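Local structure of arylalkylamine N-Acetyltransferase like 5b (Aedes aegypti, 4FD4) at residues A[144-149]-A[175-181]. The protein probably transfers acyl groups from acyl-coenzyme A to the amine nitrogen of arylalkylamines such as serotonin and dopamine. Coordinates in Å, arbitrary orientation, origin at the centre of the assembly. Numbering follows the deposited sequence.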
loop_
_atom_site.group_PDB
_atom_site.type_symbol
_atom_site.label_atom_id
_atom_site.label_comp_id
_atom_site.label_asym_id
_atom_site.label_seq_id
_atom_site.Cartn_x
_atom_site.Cartn_y
_atom_site.Cartn_z
ATOM N N GLY A 144 1.999 10.763 9.073
ATOM C CA GLY A 144 1.940 10.284 7.704
ATOM C C GLY A 144 3.183 10.706 6.957
ATOM O O GLY A 144 3.830 9.893 6.268
ATOM N N GLN A 145 3.537 11.981 7.098
ATOM C CA GLN A 145 4.691 12.498 6.371
ATOM C C GLN A 145 5.969 11.835 6.866
ATOM O O GLN A 145 6.857 11.540 6.071
ATOM C CB GLN A 145 4.792 14.027 6.467
ATOM C CG GLN A 145 6.013 14.606 5.741
ATOM C CD GLN A 145 6.137 16.124 5.873
ATOM O OE1 GLN A 145 5.249 16.790 6.412
ATOM N NE2 GLN A 145 7.246 16.674 5.371
ATOM N N ARG A 146 6.065 11.586 8.171
ATOM C CA ARG A 146 7.263 10.936 8.721
ATOM C C ARG A 146 7.394 9.477 8.294
ATOM O O ARG A 146 8.508 8.999 8.040
ATOM C CB ARG A 146 7.320 11.074 10.240
ATOM C CG ARG A 146 7.684 12.482 10.704
ATOM C CD ARG A 146 7.392 12.646 12.179
ATOM N NE ARG A 146 8.303 11.887 13.023
ATOM C CZ ARG A 146 8.139 11.722 14.333
ATOM N NH1 ARG A 146 7.094 12.273 14.945
ATOM N NH2 ARG A 146 9.014 11.011 15.027
ATOM N N LEU A 147 6.267 8.773 8.201
ATOM C CA LEU A 147 6.274 7.393 7.681
ATOM C C LEU A 147 6.721 7.346 6.228
ATOM O O LEU A 147 7.607 6.561 5.868
ATOM C CB LEU A 147 4.895 6.748 7.804
ATOM C CG LEU A 147 4.528 6.192 9.170
ATOM C CD1 LEU A 147 3.051 5.780 9.194
ATOM C CD2 LEU A 147 5.442 5.006 9.505
ATOM N N LEU A 148 6.109 8.179 5.387
ATOM C CA LEU A 148 6.454 8.188 3.968
ATOM C C LEU A 148 7.895 8.629 3.775
ATOM O O LEU A 148 8.621 8.078 2.954
ATOM C CB LEU A 148 5.518 9.124 3.191
ATOM C CG LEU A 148 5.084 8.816 1.750
ATOM C CD1 LEU A 148 5.019 10.094 0.914
ATOM C CD2 LEU A 148 5.920 7.748 1.050
ATOM N N GLN A 149 8.314 9.642 4.518
ATOM C CA GLN A 149 9.691 10.114 4.396
ATOM C C GLN A 149 10.648 9.026 4.842
ATOM O O GLN A 149 11.724 8.871 4.275
ATOM C CB GLN A 149 9.945 11.360 5.238
ATOM C CG GLN A 149 11.380 11.865 5.077
ATOM C CD GLN A 149 11.591 12.449 3.697
ATOM O OE1 GLN A 149 10.881 13.368 3.301
ATOM N NE2 GLN A 149 12.530 11.889 2.940
ATOM N N LEU A 175 0.327 14.119 0.442
ATOM C CA LEU A 175 1.657 13.866 0.979
ATOM C C LEU A 175 2.594 13.531 -0.158
ATOM O O LEU A 175 3.649 14.150 -0.304
ATOM C CB LEU A 175 1.617 12.696 1.949
ATOM C CG LEU A 175 0.882 12.900 3.266
ATOM C CD1 LEU A 175 0.699 11.572 3.979
ATOM C CD2 LEU A 175 1.654 13.872 4.146
ATOM N N ALA A 176 2.194 12.542 -0.958
ATOM C CA ALA A 176 3.013 12.090 -2.080
ATOM C C ALA A 176 3.466 13.286 -2.907
ATOM O O ALA A 176 4.660 13.458 -3.189
ATOM C CB ALA A 176 2.237 11.114 -2.939
ATOM N N GLU A 177 2.506 14.118 -3.289
ATOM C CA GLU A 177 2.812 15.312 -4.066
ATOM C C GLU A 177 3.771 16.218 -3.303
ATOM O O GLU A 177 4.783 16.656 -3.850
ATOM C CB GLU A 177 1.520 16.051 -4.445
ATOM C CG GLU A 177 0.985 15.661 -5.825
ATOM C CD GLU A 177 -0.537 15.629 -5.900
ATOM O OE1 GLU A 177 -1.206 16.164 -4.986
ATOM O OE2 GLU A 177 -1.064 15.055 -6.878
ATOM N N LYS A 178 3.458 16.473 -2.033
ATOM C CA LYS A 178 4.302 17.301 -1.173
ATOM C C LYS A 178 5.746 16.809 -1.120
ATOM O O LYS A 178 6.687 17.609 -1.185
ATOM C CB LYS A 178 3.730 17.365 0.250
ATOM C CG LYS A 178 4.612 18.129 1.235
ATOM C CD LYS A 178 3.960 18.218 2.622
ATOM C CE LYS A 178 4.390 19.492 3.358
ATOM N NZ LYS A 178 5.276 19.234 4.533
ATOM N N LEU A 179 5.922 15.497 -0.998
ATOM C CA LEU A 179 7.264 14.935 -0.860
ATOM C C LEU A 179 7.908 14.649 -2.216
ATOM O O LEU A 179 8.847 13.851 -2.310
ATOM C CB LEU A 179 7.271 13.686 0.033
ATOM C CG LEU A 179 7.082 13.868 1.551
ATOM C CD1 LEU A 179 5.660 14.278 1.896
ATOM C CD2 LEU A 179 7.446 12.584 2.304
ATOM N N GLY A 180 7.393 15.303 -3.258
ATOM C CA GLY A 180 8.047 15.321 -4.554
ATOM C C GLY A 180 7.670 14.203 -5.506
ATOM O O GLY A 180 8.352 13.982 -6.511
ATOM N N MET A 181 6.589 13.497 -5.199
ATOM C CA MET A 181 6.106 12.431 -6.068
ATOM C C MET A 181 5.124 12.983 -7.107
ATOM O O MET A 181 4.233 13.766 -6.775
ATOM C CB MET A 181 5.448 11.323 -5.237
ATOM C CG MET A 181 6.356 10.753 -4.143
ATOM S SD MET A 181 5.622 9.362 -3.258
ATOM C CE MET A 181 5.833 8.042 -4.451
#
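Two helices of a GNAT fold, 143-158 and 170-178, illustrate how a beta-alpha-beta-alpha unit closes over its sheet: both follow a strand, 126-134 and 162-167 respectively, and they meet through an apolar seam with one polar contact at its solvent-facing edge. At the centre of the seam, Leu148 CD1 lies 3.7 Å from Leu179 CD2, 4.1 Å from Ala176 CA and 4.3 Å from Met181 SD, while Ala176 and Met181 also rest on Cys213 of strand 209-216. Near the start of helix 143-158, Gly144 leaves room for Leu175, whose CD1 methyl a CB there would crowd; it probably also closes the family's signature turn, which in GNAT enzymes binds the pyrophosphate of acetyl-CoA. Helix 170-178 ends in a Schellman motif, with Gly180, at positive phi, taking the C-prime position. Gln145 bridges both kinds of contact: its CB meets Leu175 CD2 and its CG meets Leu179 CD1, both at 3.9 Å, and its OE1 accepts a hydrogen bond from Lys178 NZ, 3.1 Å away.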